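Glp_546_48378_50642 (Giardia intestinalis, PDB 2QVW) cleaves double-stranded RNA into siRNAs of 21 to 23 base pairs in the RNA interference pathway, as the Dicer ribonuclease of this parasite. Local coordinates at residues Ile631-Arg636 with Leu732-Glu737; Arg636-Ala641 with Glu725-Ala730; Glu704-Ser709 with Lys718-Thr723. All coordinates share one frame; numbering follows the deposited sequence.

Contact 1 (Ile631-Arg636 with Leu732-Glu737)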
ATOM      1  N   ILE A 631      16.264 -31.908   4.128  1.00 36.69           N
ATOM      2  CA  ILE A 631      16.274 -32.916   3.076  1.00 35.46           C
ATOM      3  C   ILE A 631      15.479 -34.200   3.329  1.00 34.58           C
ATOM      4  O   ILE A 631      14.555 -34.536   2.584  1.00 34.67           O
ATOM      5  CB  ILE A 631      17.727 -33.308   2.748  1.00 35.46           C
ATOM      6  CG1 ILE A 631      18.560 -32.051   2.481  1.00 35.81           C
ATOM      7  CG2 ILE A 631      17.761 -34.174   1.518  1.00 34.97           C
ATOM      8  CD1 ILE A 631      18.011 -31.186   1.387  1.00 39.53           C
ATOM      9  N   PRO A 632      15.833 -34.939   4.384  1.00 33.72           N
ATOM     10  CA  PRO A 632      15.115 -36.182   4.671  1.00 32.78           C
ATOM     11  C   PRO A 632      13.597 -36.073   4.581  1.00 31.68           C
ATOM     12  O   PRO A 632      12.950 -36.918   3.973  1.00 31.44           O
ATOM     13  CB  PRO A 632      15.603 -36.538   6.078  1.00 32.58           C
ATOM     14  CG  PRO A 632      15.915 -35.198   6.680  1.00 33.49           C
ATOM     15  CD  PRO A 632      16.644 -34.534   5.546  1.00 33.92           C
ATOM     16  N   PHE A 633      13.040 -35.028   5.181  1.00 30.61           N
ATOM     17  CA  PHE A 633      11.595 -34.825   5.180  1.00 29.53           C
ATOM     18  C   PHE A 633      11.081 -34.499   3.788  1.00 29.19           C
ATOM     19  O   PHE A 633       9.999 -34.945   3.383  1.00 28.90           O
ATOM     20  CB  PHE A 633      11.223 -33.702   6.151  1.00 29.23           C
ATOM     21  CG  PHE A 633       9.749 -33.409   6.204  1.00 28.10           C
ATOM     22  CD1 PHE A 633       8.830 -34.419   6.470  1.00 27.23           C
ATOM     23  CD2 PHE A 633       9.281 -32.114   6.006  1.00 27.96           C
ATOM     24  CE1 PHE A 633       7.471 -34.138   6.537  1.00 26.97           C
ATOM     25  CE2 PHE A 633       7.917 -31.824   6.070  1.00 27.39           C
ATOM     26  CZ  PHE A 633       7.014 -32.839   6.338  1.00 26.95           C
ATOM     27  N   LEU A 634      11.868 -33.714   3.062  1.00 28.58           N
ATOM     28  CA  LEU A 634      11.516 -33.314   1.704  1.00 28.01           C
ATOM     29  C   LEU A 634      11.342 -34.555   0.835  1.00 28.07           C
ATOM     30  O   LEU A 634      10.332 -34.707   0.140  1.00 28.42           O
ATOM     31  CB  LEU A 634      12.614 -32.409   1.128  1.00 27.82           C
ATOM     32  CG  LEU A 634      12.511 -31.975  -0.335  1.00 26.91           C
ATOM     33  CD1 LEU A 634      11.104 -31.497  -0.631  1.00 26.82           C
ATOM     34  CD2 LEU A 634      13.530 -30.874  -0.613  1.00 26.20           C
ATOM     35  N   ILE A 635      12.330 -35.446   0.908  1.00 27.84           N
ATOM     36  CA  ILE A 635      12.326 -36.688   0.137  1.00 27.60           C
ATOM     37  C   ILE A 635      11.033 -37.458   0.374  1.00 27.69           C
ATOM     38  O   ILE A 635      10.416 -37.973  -0.554  1.00 27.73           O
ATOM     39  CB  ILE A 635      13.521 -37.602   0.531  1.00 27.50           C
ATOM     40  CG1 ILE A 635      14.798 -36.768   0.722  1.00 27.33           C
ATOM     41  CG2 ILE A 635      13.731 -38.666  -0.549  1.00 27.33           C
ATOM     42  CD1 ILE A 635      15.268 -36.049  -0.533  1.00 39.53           C
ATOM     43  N   ARG A 636      10.633 -37.544   1.635  1.00 27.89           N
ATOM     44  CA  ARG A 636       9.410 -38.237   1.972  1.00 28.14           C
ATOM     45  C   ARG A 636       8.288 -37.612   1.162  1.00 27.64           C
ATOM     46  O   ARG A 636       7.608 -38.302   0.390  1.00 27.50           O
ATOM     47  CB  ARG A 636       9.109 -38.079   3.457  1.00 28.56           C
ATOM     48  CG  ARG A 636      10.048 -38.820   4.383  1.00 30.52           C
ATOM     49  CD  ARG A 636       9.863 -40.339   4.305  1.00 34.95           C
ATOM     50  NE  ARG A 636      10.615 -41.018   5.364  1.00 39.34           N
ATOM     51  CZ  ARG A 636      10.803 -42.336   5.438  1.00 42.18           C
ATOM     52  NH1 ARG A 636      10.293 -43.138   4.508  1.00 43.08           N
ATOM     53  NH2 ARG A 636      11.506 -42.850   6.445  1.00 43.65           N
ATOM     54  N   LEU A 732       7.401 -26.447  -0.498  1.00 20.38           N
ATOM     55  CA  LEU A 732       6.818 -25.522   0.459  1.00 20.72           C
ATOM     56  C   LEU A 732       6.678 -26.214   1.815  1.00 21.21           C
ATOM     57  O   LEU A 732       7.230 -25.766   2.826  1.00 21.43           O
ATOM     58  CB  LEU A 732       5.451 -25.076  -0.048  1.00 20.49           C
ATOM     59  CG  LEU A 732       4.402 -24.673   0.978  1.00 20.16           C
ATOM     60  CD1 LEU A 732       4.761 -23.330   1.595  1.00 19.71           C
ATOM     61  CD2 LEU A 732       3.052 -24.611   0.292  1.00 20.30           C
ATOM     62  N   LEU A 733       5.949 -27.323   1.809  1.00 21.64           N
ATOM     63  CA  LEU A 733       5.689 -28.121   2.999  1.00 21.86           C
ATOM     64  C   LEU A 733       6.919 -28.509   3.812  1.00 22.17           C
ATOM     65  O   LEU A 733       6.887 -28.483   5.038  1.00 22.42           O
ATOM     66  CB  LEU A 733       4.935 -29.379   2.584  1.00 21.58           C
ATOM     67  CG  LEU A 733       3.471 -29.140   2.226  1.00 21.34           C
ATOM     68  CD1 LEU A 733       2.927 -30.301   1.421  1.00 20.91           C
ATOM     69  CD2 LEU A 733       2.686 -28.960   3.501  1.00 21.40           C
ATOM     70  N   ALA A 734       7.996 -28.869   3.122  1.00 22.42           N
ATOM     71  CA  ALA A 734       9.226 -29.293   3.778  1.00 22.94           C
ATOM     72  C   ALA A 734      10.316 -28.226   3.907  1.00 23.44           C
ATOM     73  O   ALA A 734      10.960 -28.127   4.950  1.00 23.64           O
ATOM     74  CB  ALA A 734       9.784 -30.500   3.061  1.00 23.01           C
ATOM     75  N   CYS A 735      10.527 -27.436   2.857  1.00 24.08           N
ATOM     76  CA  CYS A 735      11.559 -26.400   2.871  1.00 24.74           C
ATOM     77  C   CYS A 735      11.105 -24.993   3.218  1.00 25.24           C
ATOM     78  O   CYS A 735      11.933 -24.090   3.335  1.00 25.49           O
ATOM     79  CB  CYS A 735      12.268 -26.354   1.523  1.00 24.62           C
ATOM     80  SG  CYS A 735      13.101 -27.869   1.143  1.00 25.90           S
ATOM     81  N   GLY A 736       9.805 -24.790   3.372  1.00 25.80           N
ATOM     82  CA  GLY A 736       9.335 -23.458   3.693  1.00 26.62           C
ATOM     83  C   GLY A 736       8.852 -22.707   2.469  1.00 27.15           C
ATOM     84  O   GLY A 736       8.988 -23.183   1.349  1.00 27.05           O
ATOM     85  N   GLU A 737       8.304 -21.520   2.681  1.00 27.81           N
ATOM     86  CA  GLU A 737       7.775 -20.733   1.579  1.00 28.29           C
ATOM     87  C   GLU A 737       8.812 -20.174   0.614  1.00 28.70           C
ATOM     88  O   GLU A 737       8.935 -20.669  -0.495  1.00 28.75           O
ATOM     89  CB  GLU A 737       6.907 -19.594   2.120  1.00 28.10           C
ATOM     90  CG  GLU A 737       5.755 -20.053   3.002  1.00 28.42           C
ATOM     91  CD  GLU A 737       5.187 -18.927   3.830  1.00 30.11           C
ATOM     92  OE1 GLU A 737       5.934 -18.348   4.645  1.00 30.42           O
ATOM     93  OE2 GLU A 737       3.993 -18.618   3.665  1.00 31.55           O
TER
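Ala734 sets its methyl against Phe633 and Leu634, which are neighbours on helix 631-642. The CB of Ala734 points toward that helix. It meets the ring of Phe633, where CD2 lies 3.4 Å from Ala734 CB. Phe633 CB points toward the second helix, and CG is anti to the backbone N (chi1 179°). The edge of the same ring turns to a backbone oxygen. Leu733 O lies close to the ring plane, 3.6 Å from Phe633 CE2. The same Ala734 methyl also rests on the backbone and root of Leu634, with CB to CB at 3.9 Å. Here the helices come close, and the CA atoms of Leu634 and Ala734 are 5.1 Å apart. The two branches of Leu634 then divide. CD1 stays near Ala734 CB, while CD2 reaches Cys735 and lies 3.5 Å from its SG. No hydrogen bond joins the segments, and every residue that touches is buried. The Phe633 ring also meets that of Tyr598. Ile635 faces the other way, onto helix 611-620. Just past Cys735 the chain leaves the helix at Gly736, which has positive phi (98°) and is also the N-cap of helix 737-748. This is apolar helix-helix packing: the last turn of helix 718-735 packs on the first turns of helix 631-642 in the all-helical second ribonuclease III region of Dicer.

Contact 2 (Arg636-Ala641 with Glu725-Ala730). With MN (manganese (II) ion), chain E.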
ATOM      1  N   ARG A 636      10.633 -37.544   1.635  1.00 27.89           N
ATOM      2  CA  ARG A 636       9.410 -38.237   1.972  1.00 28.14           C
ATOM      3  C   ARG A 636       8.288 -37.612   1.162  1.00 27.64           C
ATOM      4  O   ARG A 636       7.608 -38.302   0.390  1.00 27.50           O
ATOM      5  CB  ARG A 636       9.109 -38.079   3.457  1.00 28.56           C
ATOM      6  CG  ARG A 636      10.048 -38.820   4.383  1.00 30.52           C
ATOM      7  CD  ARG A 636       9.863 -40.339   4.305  1.00 34.95           C
ATOM      8  NE  ARG A 636      10.615 -41.018   5.364  1.00 39.34           N
ATOM      9  CZ  ARG A 636      10.803 -42.336   5.438  1.00 42.18           C
ATOM     10  NH1 ARG A 636      10.293 -43.138   4.508  1.00 43.08           N
ATOM     11  NH2 ARG A 636      11.506 -42.850   6.445  1.00 43.65           N
ATOM     12  N   LEU A 637       8.116 -36.299   1.339  1.00 27.08           N
ATOM     13  CA  LEU A 637       7.073 -35.544   0.655  1.00 26.47           C
ATOM     14  C   LEU A 637       7.156 -35.634  -0.854  1.00 26.09           C
ATOM     15  O   LEU A 637       6.222 -35.275  -1.548  1.00 26.10           O
ATOM     16  CB  LEU A 637       7.113 -34.084   1.093  1.00 26.57           C
ATOM     17  CG  LEU A 637       6.842 -33.870   2.591  1.00 26.30           C
ATOM     18  CD1 LEU A 637       6.866 -32.382   2.905  1.00 26.70           C
ATOM     19  CD2 LEU A 637       5.486 -34.469   2.980  1.00 25.95           C
ATOM     20  N   LEU A 638       8.278 -36.123  -1.364  1.00 25.78           N
ATOM     21  CA  LEU A 638       8.444 -36.268  -2.806  1.00 25.80           C
ATOM     22  C   LEU A 638       7.925 -37.625  -3.285  1.00 26.11           C
ATOM     23  O   LEU A 638       7.233 -37.705  -4.299  1.00 26.01           O
ATOM     24  CB  LEU A 638       9.912 -36.095  -3.198  1.00 25.60           C
ATOM     25  CG  LEU A 638      10.444 -34.658  -3.178  1.00 25.37           C
ATOM     26  CD1 LEU A 638      11.921 -34.658  -3.524  1.00 24.90           C
ATOM     27  CD2 LEU A 638       9.671 -33.810  -4.178  1.00 25.46           C
ATOM     28  N   GLN A 639       8.250 -38.688  -2.558  1.00 26.50           N
ATOM     29  CA  GLN A 639       7.775 -40.010  -2.935  1.00 26.72           C
ATOM     30  C   GLN A 639       6.268 -39.935  -3.012  1.00 26.85           C
ATOM     31  O   GLN A 639       5.648 -40.423  -3.950  1.00 27.14           O
ATOM     32  CB  GLN A 639       8.150 -41.056  -1.887  1.00 26.74           C
ATOM     33  CG  GLN A 639       9.618 -41.155  -1.574  1.00 27.60           C
ATOM     34  CD  GLN A 639       9.913 -42.306  -0.635  1.00 29.00           C
ATOM     35  OE1 GLN A 639       9.610 -43.461  -0.937  1.00 29.63           O
ATOM     36  NE2 GLN A 639      10.508 -42.000   0.512  1.00 29.27           N
ATOM     37  N   ILE A 640       5.689 -39.308  -1.998  1.00 27.16           N
ATOM     38  CA  ILE A 640       4.247 -39.162  -1.901  1.00 27.40           C
ATOM     39  C   ILE A 640       3.724 -38.392  -3.098  1.00 27.73           C
ATOM     40  O   ILE A 640       2.644 -38.690  -3.599  1.00 27.93           O
ATOM     41  CB  ILE A 640       3.867 -38.413  -0.635  1.00 27.42           C
ATOM     42  CG1 ILE A 640       4.839 -38.781   0.488  1.00 27.37           C
ATOM     43  CG2 ILE A 640       2.479 -38.797  -0.225  1.00 27.24           C
ATOM     44  CD1 ILE A 640       4.604 -38.012   1.764  1.00 39.53           C
ATOM     45  N   ALA A 641       4.491 -37.410  -3.559  1.00 27.98           N
ATOM     46  CA  ALA A 641       4.078 -36.607  -4.709  1.00 28.48           C
ATOM     47  C   ALA A 641       4.116 -37.457  -5.971  1.00 29.06           C
ATOM     48  O   ALA A 641       3.365 -37.205  -6.928  1.00 28.90           O
ATOM     49  CB  ALA A 641       4.995 -35.406  -4.879  1.00 28.34           C
ATOM     50  N   GLU A 725       2.964 -29.638  -9.700  1.00 24.06           N
ATOM     51  CA  GLU A 725       2.301 -28.895  -8.633  1.00 23.85           C
ATOM     52  C   GLU A 725       2.439 -29.673  -7.339  1.00 23.37           C
ATOM     53  O   GLU A 725       2.552 -29.088  -6.257  1.00 23.26           O
ATOM     54  CB  GLU A 725       0.813 -28.716  -8.929  1.00 23.70           C
ATOM     55  CG  GLU A 725       0.481 -28.026 -10.232  1.00 24.82           C
ATOM     56  CD  GLU A 725      -1.017 -27.952 -10.447  1.00 26.28           C
ATOM     57  OE1 GLU A 725      -1.698 -28.996 -10.333  1.00 26.38           O
ATOM     58  OE2 GLU A 725      -1.527 -26.853 -10.731  1.00 27.52           O
ATOM     59  N   ALA A 726       2.401 -30.998  -7.456  1.00 22.90           N
ATOM     60  CA  ALA A 726       2.545 -31.871  -6.305  1.00 22.31           C
ATOM     61  C   ALA A 726       3.929 -31.626  -5.720  1.00 22.07           C
ATOM     62  O   ALA A 726       4.096 -31.498  -4.506  1.00 22.13           O
ATOM     63  CB  ALA A 726       2.407 -33.318  -6.736  1.00 22.13           C
ATOM     64  N   ILE A 727       4.924 -31.558  -6.596  1.00 21.57           N
ATOM     65  CA  ILE A 727       6.288 -31.313  -6.164  1.00 21.07           C
ATOM     66  C   ILE A 727       6.317 -29.983  -5.423  1.00 20.89           C
ATOM     67  O   ILE A 727       6.601 -29.927  -4.228  1.00 20.91           O
ATOM     68  CB  ILE A 727       7.256 -31.236  -7.368  1.00 21.03           C
ATOM     69  CG1 ILE A 727       7.145 -32.502  -8.223  1.00 21.27           C
ATOM     70  CG2 ILE A 727       8.684 -31.048  -6.883  1.00 20.91           C
ATOM     71  CD1 ILE A 727       7.408 -33.788  -7.480  1.00 39.53           C
ATOM     72  N   LEU A 728       6.004 -28.916  -6.150  1.00 20.67           N
ATOM     73  CA  LEU A 728       5.984 -27.576  -5.586  1.00 20.46           C
ATOM     74  C   LEU A 728       5.463 -27.571  -4.172  1.00 20.69           C
ATOM     75  O   LEU A 728       6.038 -26.926  -3.312  1.00 20.97           O
ATOM     76  CB  LEU A 728       5.131 -26.634  -6.437  1.00 20.21           C
ATOM     77  CG  LEU A 728       4.930 -25.212  -5.876  1.00 19.72           C
ATOM     78  CD1 LEU A 728       6.268 -24.540  -5.556  1.00 18.81           C
ATOM     79  CD2 LEU A 728       4.154 -24.397  -6.901  1.00 19.94           C
ATOM     80  N   ALA A 729       4.369 -28.277  -3.929  1.00 20.78           N
ATOM     81  CA  ALA A 729       3.817 -28.338  -2.588  1.00 20.71           C
ATOM     82  C   ALA A 729       4.833 -29.004  -1.658  1.00 20.63           C
ATOM     83  O   ALA A 729       5.089 -28.528  -0.548  1.00 20.57           O
ATOM     84  CB  ALA A 729       2.519 -29.112  -2.600  1.00 20.94           C
ATOM     85  N   ALA A 730       5.424 -30.099  -2.130  1.00 20.54           N
ATOM     86  CA  ALA A 730       6.424 -30.831  -1.353  1.00 20.63           C
ATOM     87  C   ALA A 730       7.568 -29.932  -0.876  1.00 20.84           C
ATOM     88  O   ALA A 730       8.101 -30.109   0.219  1.00 21.37           O
ATOM     89  CB  ALA A 730       6.977 -31.977  -2.180  1.00 20.51           C
TER
HETATM   90 MN    MN E 755      -3.149 -29.546 -12.349  1.00 32.42          MN
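Leu637 and Ala641 face Ala730 and Ala726 across a close antiparallel helix pair in the second ribonuclease III region. The segments of helix 631-642 and helix 718-735 run at 163° to each other. Their axes come within 8.9 Å, a spacing that the small alanine side chains permit. Leu637 can be followed outward from its root. Its CB lies 3.9 Å from Ala730 CB. CG lies beside the backbone N. Beyond it, CD1 meets the partner backbone, 3.7 Å from Ala730 O. The same CD1 goes on to touch the CB atoms of Leu733 and Ala734 in the next turn. Ala730 CB thus sits beside the root of Leu637. It also touches Leu637 O, at 3.4 Å, and the tip of Leu638. Leu638 starts out beside the interface, but its CD2 swings in to 3.8 Å from Ala730 CB. There it also meets Ile727, whose side chain crosses that of Leu638 at about a right angle. One turn on, Ala641 CB touches two partners. The first is Ala726 CB, at 3.8 Å, and the second is CD1 of Ile727. The side chains that meet are all apolar, and no hydrogen bond joins the segments. Leu638 also packs on helix 611-620, and Leu728 on helix 737-748, so the pair lies inside a larger helical bundle. Glu725 takes no part in the packing. It shares a manganese ion with Glu651 and Asp722. Its side chain is extended beyond CG, and OE1 binds the manganese at 2.5 Å.

Contact 3 (Glu704-Ser709 with Lys718-Thr723)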
ATOM      1  N   GLU A 704      10.486 -41.483 -15.949  1.00 57.04           N
ATOM      2  CA  GLU A 704      10.399 -42.939 -15.910  1.00 57.91           C
ATOM      3  C   GLU A 704       9.426 -43.470 -14.861  1.00 58.15           C
ATOM      4  O   GLU A 704       8.595 -44.331 -15.152  1.00 58.21           O
ATOM      5  CB  GLU A 704      11.785 -43.526 -15.661  1.00 57.95           C
ATOM      6  CG  GLU A 704      12.816 -43.141 -16.712  1.00 59.17           C
ATOM      7  CD  GLU A 704      14.209 -43.665 -16.392  1.00 60.63           C
ATOM      8  OE1 GLU A 704      14.375 -44.896 -16.245  1.00 61.67           O
ATOM      9  OE2 GLU A 704      15.145 -42.843 -16.287  1.00 61.73           O
ATOM     10  N   VAL A 705       9.542 -42.966 -13.637  1.00 58.72           N
ATOM     11  CA  VAL A 705       8.661 -43.392 -12.553  1.00 59.23           C
ATOM     12  C   VAL A 705       7.201 -43.097 -12.903  1.00 59.86           C
ATOM     13  O   VAL A 705       6.300 -43.855 -12.546  1.00 59.91           O
ATOM     14  CB  VAL A 705       9.011 -42.669 -11.239  1.00 59.05           C
ATOM     15  CG1 VAL A 705       8.133 -43.180 -10.113  1.00 58.78           C
ATOM     16  CG2 VAL A 705      10.474 -42.879 -10.911  1.00 59.02           C
ATOM     17  N   ILE A 706       6.982 -41.986 -13.599  1.00 60.68           N
ATOM     18  CA  ILE A 706       5.644 -41.588 -14.009  1.00 61.51           C
ATOM     19  C   ILE A 706       5.036 -42.675 -14.883  1.00 62.42           C
ATOM     20  O   ILE A 706       4.029 -43.283 -14.531  1.00 62.71           O
ATOM     21  CB  ILE A 706       5.671 -40.294 -14.834  1.00 61.29           C
ATOM     22  CG1 ILE A 706       6.341 -39.174 -14.040  1.00 61.23           C
ATOM     23  CG2 ILE A 706       4.252 -39.916 -15.236  1.00 60.97           C
ATOM     24  CD1 ILE A 706       5.543 -38.706 -12.856  1.00 39.53           C
ATOM     25  N   ILE A 707       5.657 -42.897 -16.036  1.00 63.43           N
ATOM     26  CA  ILE A 707       5.212 -43.908 -16.980  1.00 64.39           C
ATOM     27  C   ILE A 707       5.109 -45.239 -16.248  1.00 65.22           C
ATOM     28  O   ILE A 707       4.256 -46.073 -16.553  1.00 65.28           O
ATOM     29  CB  ILE A 707       6.223 -44.055 -18.130  1.00 64.33           C
ATOM     30  CG1 ILE A 707       6.549 -42.680 -18.709  1.00 64.38           C
ATOM     31  CG2 ILE A 707       5.659 -44.971 -19.206  1.00 64.41           C
ATOM     32  CD1 ILE A 707       7.677 -42.687 -19.718  1.00 39.53           C
ATOM     33  N   GLU A 708       5.991 -45.423 -15.275  1.00 66.39           N
ATOM     34  CA  GLU A 708       6.028 -46.637 -14.487  1.00 67.55           C
ATOM     35  C   GLU A 708       4.737 -46.831 -13.710  1.00 67.83           C
ATOM     36  O   GLU A 708       4.186 -47.926 -13.675  1.00 67.85           O
ATOM     37  CB  GLU A 708       7.221 -46.594 -13.528  1.00 67.76           C
ATOM     38  CG  GLU A 708       7.346 -47.813 -12.626  1.00 69.78           C
ATOM     39  CD  GLU A 708       7.110 -49.111 -13.372  1.00 72.68           C
ATOM     40  OE1 GLU A 708       7.773 -49.336 -14.409  1.00 73.66           O
ATOM     41  OE2 GLU A 708       6.256 -49.906 -12.920  1.00 73.68           O
ATOM     42  N   SER A 709       4.256 -45.755 -13.097  1.00 68.36           N
ATOM     43  CA  SER A 709       3.037 -45.794 -12.298  1.00 68.90           C
ATOM     44  C   SER A 709       1.772 -45.649 -13.142  1.00 69.23           C
ATOM     45  O   SER A 709       0.665 -45.930 -12.678  1.00 69.28           O
ATOM     46  CB  SER A 709       3.078 -44.677 -11.254  1.00 68.87           C
ATOM     47  OG  SER A 709       4.309 -44.677 -10.558  1.00 69.16           O
ATOM     48  N   LYS A 718      -1.796 -35.219 -18.383  1.00 44.62           N
ATOM     49  CA  LYS A 718      -2.041 -34.239 -17.330  1.00 42.66           C
ATOM     50  C   LYS A 718      -1.088 -34.478 -16.165  1.00 40.90           C
ATOM     51  O   LYS A 718      -0.424 -33.552 -15.693  1.00 40.89           O
ATOM     52  CB  LYS A 718      -3.500 -34.353 -16.858  1.00 43.01           C
ATOM     53  CG  LYS A 718      -4.485 -34.460 -18.018  1.00 44.52           C
ATOM     54  CD  LYS A 718      -5.899 -34.104 -17.631  1.00 47.34           C
ATOM     55  CE  LYS A 718      -6.758 -33.906 -18.885  1.00 48.27           C
ATOM     56  NZ  LYS A 718      -8.131 -33.392 -18.578  1.00 49.59           N
ATOM     57  N   VAL A 719      -1.020 -35.732 -15.725  1.00 38.51           N
ATOM     58  CA  VAL A 719      -0.173 -36.138 -14.613  1.00 36.18           C
ATOM     59  C   VAL A 719       1.167 -35.442 -14.606  1.00 34.69           C
ATOM     60  O   VAL A 719       1.736 -35.194 -13.551  1.00 34.35           O
ATOM     61  CB  VAL A 719       0.083 -37.639 -14.641  1.00 36.15           C
ATOM     62  CG1 VAL A 719       1.001 -38.018 -13.508  1.00 35.60           C
ATOM     63  CG2 VAL A 719      -1.230 -38.391 -14.528  1.00 35.88           C
ATOM     64  N   TYR A 720       1.676 -35.136 -15.791  1.00 33.19           N
ATOM     65  CA  TYR A 720       2.953 -34.462 -15.911  1.00 31.77           C
ATOM     66  C   TYR A 720       2.888 -33.085 -15.277  1.00 31.09           C
ATOM     67  O   TYR A 720       3.729 -32.731 -14.453  1.00 31.20           O
ATOM     68  CB  TYR A 720       3.344 -34.353 -17.384  1.00 31.63           C
ATOM     69  CG  TYR A 720       3.995 -35.606 -17.928  1.00 30.55           C
ATOM     70  CD1 TYR A 720       5.311 -35.935 -17.589  1.00 29.67           C
ATOM     71  CD2 TYR A 720       3.292 -36.480 -18.765  1.00 30.15           C
ATOM     72  CE1 TYR A 720       5.908 -37.096 -18.070  1.00 29.82           C
ATOM     73  CE2 TYR A 720       3.885 -37.650 -19.249  1.00 30.23           C
ATOM     74  CZ  TYR A 720       5.190 -37.947 -18.897  1.00 30.17           C
ATOM     75  OH  TYR A 720       5.782 -39.094 -19.375  1.00 30.39           O
ATOM     76  N   GLY A 721       1.885 -32.305 -15.657  1.00 30.25           N
ATOM     77  CA  GLY A 721       1.762 -30.982 -15.089  1.00 29.63           C
ATOM     78  C   GLY A 721       1.335 -31.078 -13.641  1.00 29.11           C
ATOM     79  O   GLY A 721       1.831 -30.350 -12.785  1.00 28.70           O
ATOM     80  N   ASP A 722       0.419 -32.004 -13.381  1.00 28.86           N
ATOM     81  CA  ASP A 722      -0.137 -32.229 -12.050  1.00 28.56           C
ATOM     82  C   ASP A 722       0.862 -32.696 -10.997  1.00 27.99           C
ATOM     83  O   ASP A 722       0.745 -32.345  -9.831  1.00 28.11           O
ATOM     84  CB  ASP A 722      -1.305 -33.218 -12.141  1.00 28.79           C
ATOM     85  CG  ASP A 722      -2.537 -32.606 -12.792  1.00 29.78           C
ATOM     86  OD1 ASP A 722      -2.415 -32.010 -13.889  1.00 30.81           O
ATOM     87  OD2 ASP A 722      -3.633 -32.719 -12.208  1.00 31.29           O
ATOM     88  N   THR A 723       1.842 -33.495 -11.387  1.00 27.31           N
ATOM     89  CA  THR A 723       2.827 -33.942 -10.413  1.00 26.44           C
ATOM     90  C   THR A 723       3.753 -32.778 -10.082  1.00 25.71           C
ATOM     91  O   THR A 723       4.262 -32.682  -8.966  1.00 25.65           O
ATOM     92  CB  THR A 723       3.672 -35.117 -10.938  1.00 26.60           C
ATOM     93  OG1 THR A 723       4.333 -34.728 -12.144  1.00 27.05           O
ATOM     94  CG2 THR A 723       2.793 -36.335 -11.195  1.00 26.09           C
TER
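Ile706 fills the tight part of this contact, where its side chain is buried against Val719, Tyr720 and Thr723. Its CB points at helix 718-735, and its two branches serve different partners. CG2 lies beside the carbonyl carbon of Ile706 and comes within 4.1 Å of Val719 CG1. The side chains of Ile706 and Val719 slide past each other in opposite directions. The same CG2 sits over one face of the Tyr720 ring, 4.2 Å above the plane and offset toward the rim. The other branch ends in CD1, which meets Thr723 tip to tip, 4.0 Å from its CG2. These two helices follow one another in the ribonuclease III domain, joined by a short loop. The second is the helix that carries Asp722 and Glu725, two of the manganese ligands. Asp722 takes no part in the packing on Ile706. Its carboxylate shares the metal site with Glu651 and Glu725. The helices themselves stay well apart: their axes come no nearer than 11.0 Å and cross at 125°. No hydrogen bond bridges the segments. The loose side is at Ile707, an exposed residue. Its side chain crosses that of Tyr720 obliquely, and only the phenol end is reached, with CG1 lying 3.7 Å from Tyr720 OH. The tyrosine ring has a further partner in Lys696, which makes a cation-pi contact with it. Ser709 turns back on its own helix, where OG donates to Val705 O at 2.9 Å. Ser709 N reaches the same oxygen from the opposite face of the carbonyl plane.

Following the chain from the N terminus, the first part to take part is helix 631-642, which supplies the first segment of contacts 1 and 2. The chain then runs through helix 648-669 and two shorter helices to helix 701-709. Contact 3 closes the shortest loop, with eight residues between its segments. Contact 2 closes a loop of 83 residues and contact 1 one of 95. The three are nested and none cross: contact 3 lies inside contact 2, and contact 2 inside contact 1. Helix 718-735 takes part in all three. Its start meets helix 701-709, and its middle and end meet helix 631-642. Contacts 1 and 2 touch and share Arg636, whereas contact 3 adjoins contact 2 only in sequence.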